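Local coordinates for leucine-rich-repeat protein (Methanosarcina barkeri, PDB 4WNR), which binds GDP through a Roc G domain joined to a COR domain, as in Roco proteins, and is predicted to have serine/threonine protein kinase activity, at residues A[132-137]-A[166-171]; A[145-150]-A[170-175]; A[272-277]-A[313-318]; A[282-287]-A[305-310]. All coordinates share one frame; numbering follows the deposited sequence.

Contact 1: A[132-137]-A[166-171]; sequences WLKHIR and QEKYPS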
# COMPACT_ATOMS: atom_id res chain seq x y z
N TRP A 132 9.12 8.35 10.69
CA TRP A 132 8.05 7.50 10.15
C TRP A 132 6.65 7.97 10.57
O TRP A 132 5.69 7.80 9.83
CB TRP A 132 8.25 6.04 10.55
CG TRP A 132 9.21 5.30 9.67
CD1 TRP A 132 10.47 4.91 9.98
CD2 TRP A 132 8.97 4.87 8.32
NE1 TRP A 132 11.05 4.26 8.92
CE2 TRP A 132 10.15 4.22 7.88
CE3 TRP A 132 7.88 4.96 7.45
CZ2 TRP A 132 10.27 3.67 6.61
CZ3 TRP A 132 8.00 4.42 6.17
CH2 TRP A 132 9.19 3.78 5.77
N LEU A 133 6.54 8.54 11.77
CA LEU A 133 5.25 9.02 12.27
C LEU A 133 4.75 10.24 11.50
O LEU A 133 3.56 10.35 11.21
CB LEU A 133 5.33 9.33 13.77
CG LEU A 133 5.47 8.10 14.67
CD1 LEU A 133 5.88 8.51 16.08
CD2 LEU A 133 4.17 7.29 14.71
N LYS A 134 5.66 11.15 11.16
CA LYS A 134 5.34 12.29 10.29
C LYS A 134 4.98 11.81 8.89
O LYS A 134 4.11 12.39 8.23
CB LYS A 134 6.51 13.26 10.20
CG LYS A 134 6.79 14.03 11.48
CD LYS A 134 7.98 14.97 11.31
CE LYS A 134 8.33 15.65 12.63
NZ LYS A 134 9.46 16.61 12.48
N HIS A 135 5.65 10.76 8.44
CA HIS A 135 5.43 10.18 7.12
C HIS A 135 4.04 9.55 7.03
O HIS A 135 3.31 9.78 6.06
CB HIS A 135 6.51 9.14 6.81
CG HIS A 135 6.64 8.81 5.36
ND1 HIS A 135 6.02 7.72 4.78
CD2 HIS A 135 7.32 9.42 4.36
CE1 HIS A 135 6.31 7.68 3.49
NE2 HIS A 135 7.10 8.70 3.21
N ILE A 136 3.67 8.77 8.04
CA ILE A 136 2.36 8.12 8.10
C ILE A 136 1.24 9.15 8.26
O ILE A 136 0.14 8.97 7.74
CB ILE A 136 2.29 7.08 9.25
CG1 ILE A 136 3.24 5.91 8.96
CG2 ILE A 136 0.88 6.55 9.43
CD1 ILE A 136 3.61 5.11 10.19
N ARG A 137 1.53 10.23 8.98
CA ARG A 137 0.56 11.31 9.20
C ARG A 137 0.16 12.00 7.90
O ARG A 137 -1.02 12.30 7.68
CB ARG A 137 1.12 12.33 10.19
CG ARG A 137 0.17 13.47 10.55
CD ARG A 137 0.79 14.40 11.57
NE ARG A 137 2.00 15.07 11.07
CZ ARG A 137 2.76 15.90 11.77
NH1 ARG A 137 2.45 16.20 13.04
NH2 ARG A 137 3.83 16.45 11.22
N GLN A 166 2.70 9.69 21.62
CA GLN A 166 1.26 9.46 21.50
C GLN A 166 0.44 10.75 21.61
O GLN A 166 -0.65 10.84 21.04
CB GLN A 166 0.78 8.42 22.53
CG GLN A 166 0.74 8.92 23.96
CD GLN A 166 0.36 7.83 24.95
OE1 GLN A 166 0.35 6.65 24.62
NE2 GLN A 166 0.03 8.24 26.17
N GLU A 167 0.97 11.73 22.33
CA GLU A 167 0.32 13.04 22.45
C GLU A 167 0.53 13.88 21.19
O GLU A 167 -0.42 14.49 20.69
CB GLU A 167 0.86 13.79 23.68
CG GLU A 167 0.35 13.23 25.00
CD GLU A 167 1.02 13.86 26.22
OE1 GLU A 167 0.80 13.34 27.33
OE2 GLU A 167 1.75 14.86 26.06
N LYS A 168 1.76 13.90 20.69
CA LYS A 168 2.08 14.61 19.44
C LYS A 168 1.41 13.95 18.23
O LYS A 168 1.04 14.62 17.27
CB LYS A 168 3.59 14.67 19.23
CG LYS A 168 4.02 15.50 18.03
CD LYS A 168 5.52 15.71 17.99
CE LYS A 168 5.93 16.54 16.79
NZ LYS A 168 7.39 16.83 16.77
N TYR A 169 1.28 12.62 18.29
CA TYR A 169 0.63 11.85 17.22
C TYR A 169 -0.52 11.02 17.81
O TYR A 169 -0.32 9.87 18.19
CB TYR A 169 1.65 10.95 16.53
CG TYR A 169 2.86 11.69 16.01
CD1 TYR A 169 2.84 12.29 14.75
CD2 TYR A 169 4.02 11.80 16.77
CE1 TYR A 169 3.95 12.98 14.27
CE2 TYR A 169 5.12 12.49 16.31
CZ TYR A 169 5.09 13.08 15.06
OH TYR A 169 6.19 13.76 14.60
N PRO A 170 -1.73 11.62 17.89
CA PRO A 170 -2.92 10.95 18.45
C PRO A 170 -3.30 9.63 17.76
O PRO A 170 -4.00 8.81 18.35
CB PRO A 170 -4.03 11.98 18.25
CG PRO A 170 -3.33 13.29 18.20
CD PRO A 170 -2.02 13.02 17.53
N SER A 171 -2.86 9.45 16.51
CA SER A 171 -3.12 8.22 15.77
C SER A 171 -2.48 6.97 16.39
O SER A 171 -2.94 5.86 16.15
CB SER A 171 -2.65 8.37 14.32
OG SER A 171 -1.32 8.86 14.26
O HOH W 1 0.17 15.18 14.49
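The phenol ring of Y169 lies between two aliphatic groups: L133 CB stands over the centre of one face, 3.8 Å above the plane, and on the opposite face its own neighbour K168 lays CG over the rim. The L133 contact is a CH-pi interaction almost on the ring normal, and L133 CD1 extends it to the rim at Y169 CD2, also 3.8 Å away. R137, its CG anti to the backbone N and its chain bent at chi3 (63°), offers one guanidinium face to Y169 CE1, but the two planes are tilted by 44°, so the groups do not stack in parallel. At the guanidinium edge a water in its plane accepts from R137 NH1 (2.9 Å) and donates to K168 O, bridging the two segments where no direct hydrogen bond does. The phenol oxygen, Y169 OH, comes to rest beside the extended aliphatic chain of K134. Here K134 NZ and K168 NZ are 4.8 Å apart, a repulsion probably eased by the salt bridge from K168 to E130. An alanine in place of Y169 would probably open a gap between L133 CB and K168 CG and leave the R137 guanidinium without its ring neighbour. Y169 is the residue at which the chain leaves helix 162-168, and through it that helix end meets helix 129-140 of the Roc domain; L133 also touches L119 of strand 116-121.

Contact 2: A[145-150]-A[170-175]; sequences VLVALN and PSIKGF. With GDP (guanosine-5'-diphosphate), chain B.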
# COMPACT_ATOMS: atom_id res chain seq x y z
N VAL A 145 -2.30 3.95 14.26
CA VAL A 145 -0.95 3.41 14.16
C VAL A 145 -0.62 2.55 15.38
O VAL A 145 -0.90 2.94 16.51
CB VAL A 145 0.10 4.55 14.06
CG1 VAL A 145 1.50 3.98 13.85
CG2 VAL A 145 -0.25 5.50 12.93
N LEU A 146 -0.04 1.38 15.13
CA LEU A 146 0.46 0.52 16.20
C LEU A 146 1.98 0.38 16.05
O LEU A 146 2.46 -0.12 15.04
CB LEU A 146 -0.21 -0.85 16.15
CG LEU A 146 -1.55 -0.98 16.90
CD1 LEU A 146 -2.62 -0.09 16.29
CD2 LEU A 146 -2.01 -2.43 16.91
N VAL A 147 2.71 0.83 17.06
CA VAL A 147 4.17 0.82 17.02
C VAL A 147 4.71 -0.48 17.62
O VAL A 147 4.39 -0.83 18.75
CB VAL A 147 4.77 2.01 17.79
CG1 VAL A 147 6.28 2.08 17.58
CG2 VAL A 147 4.12 3.32 17.35
N ALA A 148 5.52 -1.19 16.84
CA ALA A 148 6.14 -2.45 17.27
C ALA A 148 7.65 -2.26 17.44
O ALA A 148 8.36 -2.03 16.47
CB ALA A 148 5.85 -3.55 16.26
N LEU A 149 8.11 -2.36 18.68
CA LEU A 149 9.54 -2.28 18.99
C LEU A 149 10.15 -3.68 18.91
O LEU A 149 10.20 -4.41 19.90
CB LEU A 149 9.76 -1.69 20.39
CG LEU A 149 9.46 -0.20 20.58
CD1 LEU A 149 7.96 0.07 20.61
CD2 LEU A 149 10.10 0.32 21.86
N ASN A 150 10.60 -4.05 17.71
CA ASN A 150 11.09 -5.40 17.44
C ASN A 150 12.54 -5.58 17.87
O ASN A 150 13.26 -4.61 18.06
CB ASN A 150 10.94 -5.72 15.94
CG ASN A 150 10.95 -7.21 15.65
OD1 ASN A 150 10.32 -8.00 16.35
ND2 ASN A 150 11.67 -7.61 14.61
N PRO A 170 -1.73 11.62 17.89
CA PRO A 170 -2.92 10.95 18.45
C PRO A 170 -3.30 9.63 17.76
O PRO A 170 -4.00 8.81 18.35
CB PRO A 170 -4.03 11.98 18.25
CG PRO A 170 -3.33 13.29 18.20
CD PRO A 170 -2.02 13.02 17.53
N SER A 171 -2.86 9.45 16.51
CA SER A 171 -3.12 8.22 15.77
C SER A 171 -2.48 6.97 16.39
O SER A 171 -2.94 5.86 16.15
CB SER A 171 -2.65 8.37 14.32
OG SER A 171 -1.32 8.86 14.26
N ILE A 172 -1.43 7.16 17.19
CA ILE A 172 -0.78 6.05 17.88
C ILE A 172 -1.70 5.48 18.97
O ILE A 172 -2.08 6.19 19.90
CB ILE A 172 0.56 6.47 18.52
CG1 ILE A 172 1.56 6.91 17.44
CG2 ILE A 172 1.16 5.32 19.33
CD1 ILE A 172 2.78 7.63 17.99
N LYS A 173 -2.05 4.21 18.84
CA LYS A 173 -2.96 3.54 19.77
C LYS A 173 -2.23 2.67 20.81
O LYS A 173 -2.82 2.29 21.82
CB LYS A 173 -3.97 2.67 19.01
CG LYS A 173 -4.76 3.42 17.95
CD LYS A 173 -5.55 4.58 18.52
CE LYS A 173 -6.42 5.24 17.47
NZ LYS A 173 -7.07 6.48 17.98
N GLY A 174 -0.97 2.34 20.55
CA GLY A 174 -0.19 1.54 21.50
C GLY A 174 1.23 1.24 21.06
O GLY A 174 1.54 1.21 19.86
N PHE A 175 2.10 1.03 22.04
CA PHE A 175 3.48 0.62 21.81
C PHE A 175 3.67 -0.81 22.32
O PHE A 175 3.10 -1.18 23.35
CB PHE A 175 4.45 1.55 22.54
CG PHE A 175 4.35 2.99 22.11
CD1 PHE A 175 3.45 3.85 22.73
CD2 PHE A 175 5.16 3.48 21.10
CE1 PHE A 175 3.36 5.17 22.33
CE2 PHE A 175 5.08 4.80 20.70
CZ PHE A 175 4.18 5.65 21.32
PB GDP B . 12.10 -6.65 6.69
O1B GDP B . 11.91 -6.15 8.21
O2B GDP B . 10.63 -6.65 6.05
O3B GDP B . 13.02 -5.76 5.94
O3A GDP B . 12.55 -8.19 6.66
PA GDP B . 12.93 -9.05 7.97
O1A GDP B . 12.04 -8.76 9.11
O2A GDP B . 12.76 -10.58 7.47
O5' GDP B . 14.50 -8.84 8.24
C5' GDP B . 14.97 -8.72 9.55
C4' GDP B . 16.13 -9.73 9.74
O4' GDP B . 16.35 -9.87 11.16
C3' GDP B . 15.80 -11.14 9.25
O3' GDP B . 17.02 -11.85 8.99
C2' GDP B . 15.06 -11.75 10.41
O2' GDP B . 15.28 -13.17 10.46
C1' GDP B . 15.69 -11.08 11.62
N9 GDP B . 14.68 -10.73 12.67
C8 GDP B . 13.44 -10.27 12.51
N7 GDP B . 12.90 -10.10 13.71
C5 GDP B . 13.80 -10.45 14.62
C6 GDP B . 13.74 -10.47 15.96
O6 GDP B . 12.72 -10.10 16.55
N1 GDP B . 14.84 -10.90 16.69
C2 GDP B . 15.99 -11.30 16.00
N2 GDP B . 17.06 -11.72 16.66
N3 GDP B . 15.99 -11.27 14.65
C4 GDP B . 14.90 -10.85 13.98
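V145 grips the start of the neighbouring strand and the residue before it with both of its backbone polar atoms, accepting at O from K173 N (2.9 Å, nearly straight at 171°) and donating from N to S171 O (2.8 Å). The two bonds straddle I172, the usual parallel pattern. Further on, V147 N reaches G174 O at 3.1 Å. V145 thus pairs with I172 and V147 with F175, leaving L146 opposite both K173 and G174, a beta bulge in strand 172-177. Next along the chain, N150 meets the guanine: its ND2 lies 2.9 Å from GDP N7 and donates a hydrogen bond to A52 O, while OD1 takes a weak bond from C180 N. This asparagine opens the NKxD motif of G domains, whose D153 bonds the same nucleotide. An alanine in place of N150 would probably leave A52 O without that donor and the N7 side of the base without its polar neighbour. Outward from the backbone, V147 and F175 lie side by side and point the same way, V147 CB 3.6 Å from F175 CD2. L149 CD1 comes to the edge of the F175 ring, and V147 CG2, anti to the carbonyl carbon, touches I172 CG2 at 4.1 Å. On the other side of the sheet L146 CD1 rests on K173 CB. L165 of helix 162-168, the crossover of this beta-alpha-beta unit, covers I172 and F175. The chemistry divides in two: main-chain bonds and apolar contacts hold the strands together, and the asparagine after L149 carries polar atoms to the nucleotide and its loops.

Contact 3: A[272-277]-A[313-318]; sequences VLEPKW and GDYYYP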
# COMPACT_ATOMS: atom_id res chain seq x y z
N VAL A 272 -4.67 0.85 -11.60
CA VAL A 272 -3.74 -0.28 -11.51
C VAL A 272 -4.30 -1.39 -10.63
O VAL A 272 -4.69 -1.16 -9.48
CB VAL A 272 -2.36 0.17 -10.97
CG1 VAL A 272 -1.42 -1.02 -10.83
CG2 VAL A 272 -1.76 1.23 -11.88
N LEU A 273 -4.34 -2.60 -11.19
CA LEU A 273 -4.80 -3.80 -10.46
C LEU A 273 -3.63 -4.61 -9.90
O LEU A 273 -3.77 -5.27 -8.87
CB LEU A 273 -5.65 -4.69 -11.38
CG LEU A 273 -7.14 -4.36 -11.46
CD1 LEU A 273 -7.39 -2.90 -11.80
CD2 LEU A 273 -7.82 -5.27 -12.48
N GLU A 274 -2.49 -4.57 -10.59
CA GLU A 274 -1.28 -5.26 -10.15
C GLU A 274 -0.23 -4.24 -9.70
O GLU A 274 0.35 -3.53 -10.53
CB GLU A 274 -0.72 -6.11 -11.30
CG GLU A 274 0.56 -6.87 -10.98
CD GLU A 274 0.42 -7.81 -9.79
OE1 GLU A 274 1.31 -7.78 -8.90
OE2 GLU A 274 -0.57 -8.57 -9.74
N PRO A 275 0.03 -4.15 -8.37
CA PRO A 275 1.04 -3.23 -7.83
C PRO A 275 2.45 -3.39 -8.42
O PRO A 275 3.18 -2.41 -8.53
CB PRO A 275 1.05 -3.57 -6.34
CG PRO A 275 -0.32 -4.06 -6.06
CD PRO A 275 -0.74 -4.81 -7.30
N LYS A 276 2.81 -4.62 -8.78
CA LYS A 276 4.12 -4.91 -9.37
C LYS A 276 4.34 -4.22 -10.72
O LYS A 276 5.48 -3.95 -11.10
CB LYS A 276 4.33 -6.42 -9.50
CG LYS A 276 4.43 -7.14 -8.17
CD LYS A 276 4.65 -8.64 -8.36
CE LYS A 276 4.75 -9.35 -7.02
NZ LYS A 276 4.94 -10.82 -7.18
N TRP A 277 3.25 -3.96 -11.44
CA TRP A 277 3.31 -3.24 -12.72
C TRP A 277 3.95 -1.87 -12.56
O TRP A 277 4.80 -1.48 -13.37
CB TRP A 277 1.91 -3.10 -13.31
CG TRP A 277 1.88 -2.45 -14.66
CD1 TRP A 277 2.21 -3.01 -15.86
CD2 TRP A 277 1.48 -1.10 -14.95
NE1 TRP A 277 2.05 -2.10 -16.87
CE2 TRP A 277 1.60 -0.92 -16.34
CE3 TRP A 277 1.04 -0.03 -14.17
CZ2 TRP A 277 1.29 0.29 -16.97
CZ3 TRP A 277 0.73 1.17 -14.79
CH2 TRP A 277 0.86 1.32 -16.18
N GLY A 313 8.64 -12.59 -19.26
CA GLY A 313 7.48 -12.00 -18.59
C GLY A 313 7.67 -10.57 -18.10
O GLY A 313 7.25 -10.23 -16.99
N ASP A 314 8.32 -9.74 -18.91
CA ASP A 314 8.39 -8.31 -18.64
C ASP A 314 7.01 -7.71 -18.87
O ASP A 314 6.31 -8.10 -19.80
CB ASP A 314 9.41 -7.62 -19.57
CG ASP A 314 10.85 -7.95 -19.22
OD1 ASP A 314 11.13 -8.26 -18.04
OD2 ASP A 314 11.71 -7.88 -20.12
N TYR A 315 6.61 -6.78 -18.01
CA TYR A 315 5.30 -6.14 -18.12
C TYR A 315 5.26 -5.22 -19.34
O TYR A 315 6.23 -4.54 -19.64
CB TYR A 315 4.97 -5.35 -16.85
CG TYR A 315 4.66 -6.21 -15.65
CD1 TYR A 315 3.59 -7.10 -15.65
CD2 TYR A 315 5.44 -6.13 -14.49
CE1 TYR A 315 3.30 -7.88 -14.55
CE2 TYR A 315 5.16 -6.91 -13.38
CZ TYR A 315 4.09 -7.78 -13.41
OH TYR A 315 3.81 -8.56 -12.31
N TYR A 316 4.12 -5.22 -20.03
CA TYR A 316 3.91 -4.34 -21.17
C TYR A 316 3.53 -2.95 -20.68
O TYR A 316 2.61 -2.80 -19.88
CB TYR A 316 2.83 -4.90 -22.11
CG TYR A 316 2.46 -3.98 -23.26
CD1 TYR A 316 3.44 -3.36 -24.03
CD2 TYR A 316 1.13 -3.74 -23.58
CE1 TYR A 316 3.11 -2.52 -25.08
CE2 TYR A 316 0.78 -2.90 -24.63
CZ TYR A 316 1.78 -2.29 -25.38
OH TYR A 316 1.43 -1.46 -26.43
N TYR A 317 4.25 -1.94 -21.17
CA TYR A 317 4.00 -0.55 -20.82
C TYR A 317 3.63 0.23 -22.08
O TYR A 317 4.51 0.60 -22.86
CB TYR A 317 5.23 0.07 -20.16
CG TYR A 317 5.59 -0.58 -18.84
CD1 TYR A 317 4.94 -0.21 -17.67
CD2 TYR A 317 6.56 -1.57 -18.78
CE1 TYR A 317 5.26 -0.80 -16.46
CE2 TYR A 317 6.88 -2.18 -17.57
CZ TYR A 317 6.23 -1.79 -16.42
OH TYR A 317 6.55 -2.38 -15.22
N PRO A 318 2.32 0.47 -22.30
CA PRO A 318 1.89 1.26 -23.45
C PRO A 318 2.45 2.69 -23.41
O PRO A 318 2.60 3.26 -22.33
CB PRO A 318 0.36 1.29 -23.31
CG PRO A 318 0.03 0.08 -22.51
CD PRO A 318 1.18 -0.11 -21.57
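W277 holds CG anti to its backbone N (chi1 -177°), whereas Y315 and Y317 hold CG anti to the carbonyl carbon, which sets where each CG lies. The three rings form an aromatic cluster within the COR domain. The cluster joins the start of helix 275-286 to the loop that precedes helix 322-331. Its two ring pairs differ in kind. W277 turns the edge of its five-membered ring toward the face of Y315 in an offset edge-to-face pair, with planes at 72° and centroids 5.8 Å apart. Against Y317 the same ring makes an offset stack, its plane only 27° from that of the tyrosine and the centroids 4.5 Å apart. W277 CA sits over the face of Y315, and K276 CB lies 3.6 Å from Y315 OH. E274 is the N-cap of the helix, its OE1 accepting a weak bond from K276 N. Beyond the two segments, F225 and Y324 also touch the indole. Two hydrogen bonds fix the cluster to the main chain. The indole NE1 donates to Y316 O (3.1 Å), with that oxygen in the ring plane. In return Y317 OH donates to W277 O at 2.7 Å, in the carbonyl plane and on a lone pair.

Contact 4: A[282-287]-A[305-310]; sequences VYKIIN and EILEQK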
# COMPACT_ATOMS: atom_id res chain seq x y z
N VAL A 282 9.11 1.53 -12.60
CA VAL A 282 9.94 2.56 -11.96
C VAL A 282 11.38 2.07 -11.77
O VAL A 282 12.32 2.83 -11.98
CB VAL A 282 9.34 3.00 -10.60
CG1 VAL A 282 10.29 3.94 -9.87
CG2 VAL A 282 7.99 3.67 -10.81
N TYR A 283 11.54 0.81 -11.36
CA TYR A 283 12.88 0.24 -11.15
C TYR A 283 13.67 0.11 -12.45
O TYR A 283 14.89 0.25 -12.46
CB TYR A 283 12.81 -1.12 -10.44
CG TYR A 283 12.14 -1.10 -9.08
CD1 TYR A 283 12.34 -0.05 -8.19
CD2 TYR A 283 11.31 -2.15 -8.68
CE1 TYR A 283 11.73 -0.04 -6.94
CE2 TYR A 283 10.70 -2.15 -7.44
CZ TYR A 283 10.91 -1.09 -6.57
OH TYR A 283 10.30 -1.09 -5.34
N LYS A 284 12.96 -0.18 -13.55
CA LYS A 284 13.58 -0.21 -14.87
C LYS A 284 14.22 1.14 -15.22
O LYS A 284 15.29 1.19 -15.81
CB LYS A 284 12.57 -0.60 -15.95
CG LYS A 284 12.47 -2.10 -16.17
CD LYS A 284 11.35 -2.46 -17.14
CE LYS A 284 11.61 -3.78 -17.86
NZ LYS A 284 11.93 -4.90 -16.93
N ILE A 285 13.54 2.23 -14.85
CA ILE A 285 14.05 3.58 -15.07
C ILE A 285 15.24 3.86 -14.14
O ILE A 285 16.28 4.32 -14.59
CB ILE A 285 12.95 4.65 -14.86
CG1 ILE A 285 11.86 4.49 -15.93
CG2 ILE A 285 13.53 6.06 -14.92
CD1 ILE A 285 10.57 5.21 -15.61
N ILE A 286 15.06 3.58 -12.85
CA ILE A 286 16.10 3.85 -11.85
C ILE A 286 17.37 3.04 -12.12
O ILE A 286 18.48 3.57 -12.03
CB ILE A 286 15.59 3.56 -10.41
CG1 ILE A 286 14.51 4.57 -10.03
CG2 ILE A 286 16.73 3.63 -9.40
CD1 ILE A 286 13.71 4.20 -8.79
N ASN A 287 17.20 1.76 -12.47
CA ASN A 287 18.33 0.87 -12.76
C ASN A 287 18.65 0.76 -14.26
O ASN A 287 19.22 -0.24 -14.69
CB ASN A 287 18.05 -0.53 -12.19
CG ASN A 287 17.85 -0.52 -10.69
OD1 ASN A 287 18.50 0.23 -9.96
ND2 ASN A 287 16.94 -1.37 -10.21
N GLU A 305 13.19 2.36 -25.23
CA GLU A 305 14.26 1.37 -25.04
C GLU A 305 14.25 0.79 -23.62
O GLU A 305 14.49 -0.40 -23.43
CB GLU A 305 15.62 2.01 -25.34
CG GLU A 305 16.79 1.03 -25.39
CD GLU A 305 17.41 0.73 -24.03
OE1 GLU A 305 17.38 1.61 -23.14
OE2 GLU A 305 17.92 -0.39 -23.85
N ILE A 306 13.95 1.64 -22.64
CA ILE A 306 13.96 1.24 -21.22
C ILE A 306 12.79 0.32 -20.90
O ILE A 306 12.97 -0.73 -20.28
CB ILE A 306 13.93 2.47 -20.29
CG1 ILE A 306 15.18 3.34 -20.49
CG2 ILE A 306 13.85 2.03 -18.83
CD1 ILE A 306 15.07 4.73 -19.92
N LEU A 307 11.59 0.73 -21.30
CA LEU A 307 10.36 -0.01 -20.99
C LEU A 307 9.98 -1.04 -22.06
O LEU A 307 8.87 -1.59 -22.01
CB LEU A 307 9.20 0.97 -20.77
CG LEU A 307 9.42 2.06 -19.72
CD1 LEU A 307 8.25 3.03 -19.71
CD2 LEU A 307 9.63 1.47 -18.33
N GLU A 308 10.88 -1.32 -23.00
CA GLU A 308 10.64 -2.35 -24.01
C GLU A 308 10.62 -3.73 -23.36
O GLU A 308 11.33 -3.97 -22.38
CB GLU A 308 11.71 -2.32 -25.10
CG GLU A 308 11.27 -2.96 -26.42
CD GLU A 308 12.44 -3.44 -27.27
OE1 GLU A 308 13.52 -2.81 -27.22
OE2 GLU A 308 12.27 -4.45 -27.98
N GLN A 309 9.81 -4.63 -23.91
CA GLN A 309 9.74 -6.00 -23.42
C GLN A 309 10.96 -6.79 -23.89
O GLN A 309 11.03 -7.20 -25.05
CB GLN A 309 8.45 -6.67 -23.88
CG GLN A 309 7.19 -5.90 -23.52
CD GLN A 309 5.98 -6.80 -23.36
OE1 GLN A 309 5.04 -6.74 -24.15
NE2 GLN A 309 6.00 -7.64 -22.33
N LYS A 310 11.91 -7.00 -22.98
CA LYS A 310 13.13 -7.75 -23.29
C LYS A 310 12.83 -9.25 -23.37
O LYS A 310 12.86 -9.83 -24.45
CB LYS A 310 14.21 -7.47 -22.24
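I306 pushes its CG2 methyl into the turn of helix backbone at K284 and I285. The methyl lies 3.4 Å from K284 O, with K284 CB and I285 CG1 somewhat farther. Beside it L307 brings CD2 to 4.3 Å from K284 CB and near I285 CG1. No hydrogen bond crosses here, and the contact rests on van der Waals packing of methyl and methylene groups on each other and on main-chain carbonyls. K284 joins in with its aliphatic part, laying CD 3.9 Å from I306 O. Its chain then bends at the last torsion (chi4 52°), which places NZ for a long, weak ion pair with D314. What sets the approach is the first torsion of I306, which puts CG2 anti to the backbone N, together with the end of helix 303-306: L307 is the first residue to leave helical geometry. The contact thus ties that short helix to the last turns of helix 275-286 in the COR domain. From there I285 goes on to I325 and M329 of helix 322-331 and to L291 of helix 289-292, while L307 touches Y322. Y283 reaches the Roc domain instead, where its OH is hydrogen-bonded to E101 of helix 99-104 and to T106.

How the contacts relate
From the N terminus, contact 1 closes first, bringing helix 129-140 to the end of helix 162-168. Contact 2 opens inside that loop, at strand 145-149, and ends just beyond it, so the two loops overlap and share P170 and S171. L133 and I136 pack on I172 and V145, joining helix 129-140 to the sheet of the Roc domain. In the COR domain contact 4 is nested inside the loop closed by contact 3; both use helix 275-286, one at its start and one near its end, with centres about 12 Å apart. The two pairs lie on opposite sides of the chain's centre, their contact centres 33 to 38 Å apart.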